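Local coordinates for protein iodotyrosine deiodinase (Thermotoga neapolitana, PDB 6TYK) that removes halogen from halotyrosines such as 3-iodo-L-tyrosine and 3,5-diiodo-L-tyrosine, using flavin mononucleotide as its cofactor, at residues A37-M41 with N42-W46; Q59-R62 with V63-S67. All blocks are in the same frame, centred on the assembly; numbering follows the deposited sequence.

Contact 1 (A37-M41 with N42-W46); sequences APSGM and NAQPW. With FMN (flavin mononucleotide), chain J; IYR (3-iodo-tyrosine), chain K.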
loop_
_atom_site.group_PDB
_atom_site.type_symbol
_atom_site.label_atom_id
_atom_site.label_comp_id
_atom_site.label_asym_id
_atom_site.label_seq_id
_atom_site.Cartn_x
_atom_site.Cartn_y
_atom_site.Cartn_z
ATOM N N ALA A 37 5.488 8.978 1.201
ATOM C CA ALA A 37 5.336 7.910 0.224
ATOM C C ALA A 37 5.201 8.431 -1.190
ATOM O O ALA A 37 4.777 9.566 -1.408
ATOM C CB ALA A 37 4.129 7.057 0.563
ATOM N N PRO A 38 5.554 7.589 -2.161
ATOM C CA PRO A 38 5.279 7.921 -3.557
ATOM C C PRO A 38 3.787 7.838 -3.851
ATOM O O PRO A 38 3.019 7.256 -3.088
ATOM C CB PRO A 38 6.046 6.844 -4.323
ATOM C CG PRO A 38 6.049 5.664 -3.389
ATOM C CD PRO A 38 6.208 6.278 -2.019
ATOM N N SER A 39 3.379 8.441 -4.960
ATOM C CA SER A 39 2.001 8.347 -5.407
ATOM C C SER A 39 1.935 8.659 -6.884
ATOM O O SER A 39 2.830 9.320 -7.434
ATOM C CB SER A 39 1.090 9.295 -4.620
ATOM O OG SER A 39 1.514 10.649 -4.741
ATOM N N GLY A 40 0.859 8.217 -7.526
ATOM C CA GLY A 40 0.664 8.487 -8.938
ATOM C C GLY A 40 0.696 9.983 -9.172
ATOM O O GLY A 40 -0.017 10.738 -8.511
ATOM N N MET A 41 1.524 10.397 -10.123
ATOM C CA MET A 41 1.711 11.803 -10.449
ATOM C C MET A 41 2.009 12.690 -9.239
ATOM O O MET A 41 1.772 13.900 -9.268
ATOM C CB MET A 41 0.528 12.312 -11.259
ATOM C CG MET A 41 0.427 11.615 -12.614
ATOM S SD MET A 41 -0.146 12.715 -13.914
ATOM C CE MET A 41 -0.133 11.638 -15.346
ATOM N N ASN A 42 2.588 12.090 -8.204
ATOM C CA ASN A 42 2.875 12.803 -6.958
ATOM C C ASN A 42 1.662 13.576 -6.444
ATOM O O ASN A 42 1.802 14.636 -5.842
ATOM C CB ASN A 42 4.098 13.727 -7.086
ATOM C CG ASN A 42 4.615 14.192 -5.736
ATOM O OD1 ASN A 42 4.567 13.450 -4.762
ATOM N ND2 ASN A 42 5.112 15.420 -5.673
ATOM N N ALA A 43 0.473 13.038 -6.687
ATOM C CA ALA A 43 -0.758 13.708 -6.285
ATOM C C ALA A 43 -0.942 13.749 -4.768
ATOM O O ALA A 43 -1.704 14.568 -4.265
ATOM C CB ALA A 43 -1.949 13.036 -6.931
ATOM N N GLN A 44 -0.273 12.843 -4.050
ATOM C CA GLN A 44 -0.456 12.735 -2.605
ATOM C C GLN A 44 -1.939 12.645 -2.292
ATOM O O GLN A 44 -2.491 13.475 -1.571
ATOM C CB GLN A 44 0.196 13.917 -1.888
ATOM C CG GLN A 44 1.688 13.996 -2.173
ATOM C CD GLN A 44 2.263 15.378 -1.984
ATOM O OE1 GLN A 44 2.192 15.932 -0.909
ATOM N NE2 GLN A 44 2.871 15.924 -3.035
ATOM N N PRO A 45 -2.599 11.621 -2.844
ATOM C CA PRO A 45 -4.062 11.535 -2.858
ATOM C C PRO A 45 -4.682 11.037 -1.557
ATOM O O PRO A 45 -5.857 10.722 -1.560
ATOM C CB PRO A 45 -4.319 10.524 -3.970
ATOM C CG PRO A 45 -3.164 9.585 -3.864
ATOM C CD PRO A 45 -1.980 10.490 -3.555
ATOM N N TRP A 46 -3.918 10.980 -0.477
ATOM C CA TRP A 46 -4.462 10.602 0.823
ATOM C C TRP A 46 -4.992 11.812 1.569
ATOM O O TRP A 46 -4.442 12.911 1.472
ATOM C CB TRP A 46 -3.380 9.921 1.664
ATOM C CG TRP A 46 -2.018 10.529 1.490
ATOM C CD1 TRP A 46 -1.527 11.645 2.101
ATOM C CD2 TRP A 46 -0.978 10.051 0.625
ATOM N NE1 TRP A 46 -0.241 11.896 1.668
ATOM C CE2 TRP A 46 0.120 10.924 0.767
ATOM C CE3 TRP A 46 -0.865 8.956 -0.240
ATOM C CZ2 TRP A 46 1.318 10.735 0.079
ATOM C CZ3 TRP A 46 0.321 8.779 -0.938
ATOM C CH2 TRP A 46 1.399 9.659 -0.771
HETATM N N1 FMN J . 6.379 6.672 -12.371
HETATM C C2 FMN J . 6.564 6.540 -13.718
HETATM O O2 FMN J . 7.562 7.050 -14.228
HETATM N N3 FMN J . 5.655 5.846 -14.484
HETATM C C4 FMN J . 4.549 5.275 -13.902
HETATM O O4 FMN J . 3.736 4.647 -14.592
HETATM C C4A FMN J . 4.364 5.407 -12.530
HETATM N N5 FMN J . 3.253 4.851 -11.935
HETATM C C5A FMN J . 3.087 4.958 -10.569
HETATM C C6 FMN J . 1.991 4.358 -9.973
HETATM C C7 FMN J . 1.792 4.440 -8.604
HETATM C C7M FMN J . 0.590 3.758 -8.004
HETATM C C8 FMN J . 2.710 5.130 -7.829
HETATM C C8M FMN J . 2.535 5.239 -6.352
HETATM C C9 FMN J . 3.808 5.743 -8.425
HETATM C C9A FMN J . 4.012 5.650 -9.796
HETATM N N10 FMN J . 5.094 6.265 -10.406
HETATM C C10 FMN J . 5.284 6.115 -11.762
HETATM C "C1'" FMN J . 6.091 7.032 -9.591
HETATM C "C2'" FMN J . 5.512 8.435 -9.267
HETATM O "O2'" FMN J . 5.535 9.311 -10.391
HETATM C "C3'" FMN J . 6.307 9.034 -8.106
HETATM O "O3'" FMN J . 6.027 8.242 -6.967
HETATM C "C4'" FMN J . 5.998 10.498 -7.817
HETATM O "O4'" FMN J . 6.368 11.297 -8.919
HETATM C "C5'" FMN J . 6.740 11.005 -6.585
HETATM O "O5'" FMN J . 8.120 10.734 -6.723
HETATM P P FMN J . 9.137 11.155 -5.557
HETATM O O1P FMN J . 8.907 12.615 -5.225
HETATM O O2P FMN J . 10.525 10.937 -6.127
HETATM O O3P FMN J . 8.982 10.221 -4.378
HETATM N N IYR K . 2.971 5.362 -17.250
HETATM C CA IYR K . 3.324 6.626 -17.851
HETATM C CB IYR K . 2.679 7.884 -17.242
HETATM C CC IYR K . 2.872 8.096 -15.779
HETATM C CD IYR K . 1.839 7.782 -14.909
HETATM C CE IYR K . 1.946 7.987 -13.529
HETATM I IE IYR K . 0.384 7.456 -12.363
HETATM C CF IYR K . 3.125 8.537 -13.012
HETATM O OF IYR K . 3.321 8.785 -11.671
HETATM C CG IYR K . 4.184 8.872 -13.880
HETATM C CH IYR K . 4.049 8.640 -15.243
HETATM C C IYR K . 4.817 6.884 -17.870
HETATM O O IYR K . 5.413 7.784 -18.463
HETATM O OXT IYR K . 5.549 6.000 -17.154
HETATM O O HOH W 1 3.607 11.341 -3.275
#
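Two first torsions, each placing its group between the backbone N and the carbonyl carbon, bring together the groups that meet here: chi1 of Ser39 (59°) swings OG toward the backbone N-H of Gln44, and chi1 of Trp46 (38°) brings the far end of the indole to Ala37, Pro38 and Ser39. The segment is a flavin-binding loop of the nitroreductase fold, joining helix 24-35 to strand 46-51. Two overlapping beta-turns bend it, closed by Asn42 N to Ser39 O at 2.9 Å and Ala43 N to Gly40 O at 3.0 Å; Met41 and Asn42 adopt left-handed backbone conformations. Ser39 OG accepts from Gln44 N (2.9 Å) and donates to a water 2.6 Å away, which in turn donates to Ala37 O and Asn42 OD1. A small hydroxyl suits this spot, for Ser39 CB already presses on Pro45 CD at 3.5 Å. An alanine in place of Ser39 would remove the hydroxyl and is likely to leave Gln44 N-H and the water each short of a partner. The indole presents its CH2 edge to Ala37 O at 3.4 Å, while its NE1 bonds to Asn35. Asn42 ND2 bonds to Pro175 O of the second subunit. Gly40 lies against the substrate, where a beta carbon would crowd the iodine. Beside it, Met41 N donates almost straight (165°) to the phenolic OF of 3-iodo-tyrosine at 2.9 Å.

Contact 2 (Q59-R62 with V63-S67); sequences QIRR and VCERS
Gln59 to Val63, Ile60 to Cys64, Arg61 to Glu65 and Arg62 to Arg66 are joined by successive backbone bonds of regular alpha-helix, the middle part of helix 54-74, with Glu65 N to Arg61 O at 2.8 Å. On one face of this amphipathic stretch of helix Ile60 CG2 lies 4.1 Å from Cys64 SG; cysteine is compact enough to fit where Tyr138, Pro140, Val146 and Leu95 also pack. Val63 sets its CG2 methyl 3.3 Å from Gln59 O, and its branched side chain packs on Leu149 of helix 143-149.

Arg61 and Glu65, four residues apart, run side by side. With the arginine's CG opposite the backbone N (chi1 178°), that carbon sits 3.6 Å from Glu65 OE2; a bend at chi3 (52°) then carries the guanidinium round. Its NH1 stands 3.7 Å from Glu65 OE1, a long salt bridge, with the two planar groups turned 68° apart. Arginine suits the place because its methylenes pack while its guanidinium offers an edge to the acid; the chain also touches Leu95 and Lys96. Glu65 OE2 is taken by the backbone N of Lys92, so the carboxylate is shared: a hydrogen bond ties the helix to the Lys92 segment, and Arg61 probably adds a looser electrostatic attraction.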
loop_
_atom_site.group_PDB
_atom_site.type_symbol
_atom_site.label_atom_id
_atom_site.label_comp_id
_atom_site.label_asym_id
_atom_site.label_seq_id
_atom_site.Cartn_x
_atom_site.Cartn_y
_atom_site.Cartn_z
ATOM N N GLN A 59 -21.509 6.390 16.907
ATOM C CA GLN A 59 -22.307 6.303 15.688
ATOM C C GLN A 59 -21.603 5.441 14.652
ATOM O O GLN A 59 -22.221 4.583 14.019
ATOM C CB GLN A 59 -22.587 7.692 15.119
ATOM C CG GLN A 59 -23.467 8.565 15.995
ATOM C CD GLN A 59 -23.558 9.986 15.474
ATOM O OE1 GLN A 59 -22.547 10.607 15.147
ATOM N NE2 GLN A 59 -24.774 10.506 15.389
ATOM N N ILE A 60 -20.302 5.660 14.490
ATOM C CA ILE A 60 -19.523 4.881 13.542
ATOM C C ILE A 60 -19.533 3.415 13.950
ATOM O O ILE A 60 -19.763 2.538 13.122
ATOM C CB ILE A 60 -18.085 5.413 13.430
ATOM C CG1 ILE A 60 -18.107 6.778 12.729
ATOM C CG2 ILE A 60 -17.203 4.437 12.653
ATOM C CD1 ILE A 60 -16.778 7.493 12.718
ATOM N N ARG A 61 -19.323 3.155 15.234
ATOM C CA ARG A 61 -19.325 1.786 15.729
ATOM C C ARG A 61 -20.641 1.101 15.440
ATOM O O ARG A 61 -20.660 -0.015 14.939
ATOM C CB ARG A 61 -19.069 1.740 17.231
ATOM C CG ARG A 61 -19.107 0.326 17.796
ATOM C CD ARG A 61 -18.559 0.294 19.207
ATOM N NE ARG A 61 -19.213 1.282 20.058
ATOM C CZ ARG A 61 -20.416 1.122 20.590
ATOM N NH1 ARG A 61 -21.100 0.009 20.354
ATOM N NH2 ARG A 61 -20.930 2.075 21.355
ATOM N N ARG A 62 -21.750 1.752 15.778
ATOM C CA ARG A 62 -23.042 1.104 15.613
ATOM C C ARG A 62 -23.406 0.861 14.150
ATOM O O ARG A 62 -23.966 -0.184 13.818
ATOM C CB ARG A 62 -24.133 1.870 16.363
ATOM C CG ARG A 62 -23.937 1.795 17.870
ATOM C CD ARG A 62 -25.082 2.430 18.634
ATOM N NE ARG A 62 -25.078 3.871 18.445
ATOM C CZ ARG A 62 -24.426 4.737 19.219
ATOM N NH1 ARG A 62 -23.739 4.321 20.278
ATOM N NH2 ARG A 62 -24.473 6.027 18.935
ATOM N N VAL A 63 -23.074 1.813 13.279
ATOM C CA VAL A 63 -23.323 1.630 11.853
ATOM C C VAL A 63 -22.481 0.467 11.316
ATOM O O VAL A 63 -22.963 -0.381 10.558
ATOM C CB VAL A 63 -23.060 2.923 11.070
ATOM C CG1 VAL A 63 -22.992 2.645 9.584
ATOM C CG2 VAL A 63 -24.148 3.931 11.389
ATOM N N CYS A 64 -21.220 0.415 11.732
ATOM C CA CYS A 64 -20.357 -0.677 11.316
ATOM C C CYS A 64 -20.843 -2.009 11.860
ATOM O O CYS A 64 -20.884 -2.990 11.132
ATOM C CB CYS A 64 -18.906 -0.410 11.728
ATOM S SG CYS A 64 -18.168 0.903 10.752
ATOM N N GLU A 65 -21.223 -2.040 13.130
ATOM C CA GLU A 65 -21.684 -3.285 13.747
ATOM C C GLU A 65 -22.933 -3.830 13.070
ATOM O O GLU A 65 -23.059 -5.042 12.870
ATOM C CB GLU A 65 -21.933 -3.094 15.243
ATOM C CG GLU A 65 -20.651 -3.125 16.045
ATOM C CD GLU A 65 -20.873 -2.960 17.524
ATOM O OE1 GLU A 65 -22.012 -2.646 17.928
ATOM O OE2 GLU A 65 -19.900 -3.138 18.288
ATOM N N ARG A 66 -23.851 -2.938 12.711
ATOM C CA ARG A 66 -25.068 -3.362 12.025
ATOM C C ARG A 66 -24.710 -4.029 10.699
ATOM O O ARG A 66 -25.221 -5.101 10.353
ATOM C CB ARG A 66 -25.986 -2.163 11.784
ATOM C CG ARG A 66 -27.155 -2.454 10.858
ATOM C CD ARG A 66 -28.104 -3.477 11.455
ATOM N NE ARG A 66 -27.749 -4.851 11.105
ATOM C CZ ARG A 66 -28.475 -5.918 11.426
ATOM N NH1 ARG A 66 -29.606 -5.779 12.108
ATOM N NH2 ARG A 66 -28.070 -7.130 11.064
ATOM N N SER A 67 -23.816 -3.379 9.967
ATOM C CA SER A 67 -23.358 -3.880 8.683
ATOM C C SER A 67 -22.644 -5.220 8.859
ATOM O O SER A 67 -22.864 -6.155 8.087
ATOM C CB SER A 67 -22.425 -2.850 8.033
ATOM O OG SER A 67 -21.961 -3.267 6.763
#

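Contact 1 and contact 2 lie on opposite sides of the chain's centre, their own centres 31 Å apart and their nearest atoms about 17 Å apart, so they do not touch. What relates them is the dimer. The loop 37-46 contributes to an active site whose iodotyrosine is also held by Glu68, Tyr72 and Lys92 of the second subunit. Contact 2 stands just before this chain's own Glu68 and Tyr72, and Glu65 bonds to the backbone N of Lys92; the side chain of Cys64 is about 8 Å from a bound iodotyrosine and about 9 Å from a flavin. The two contacts of one chain thus belong to different pockets of the dimer, contact 1 lining one directly and contact 2 standing behind substrate-binding residues of the other.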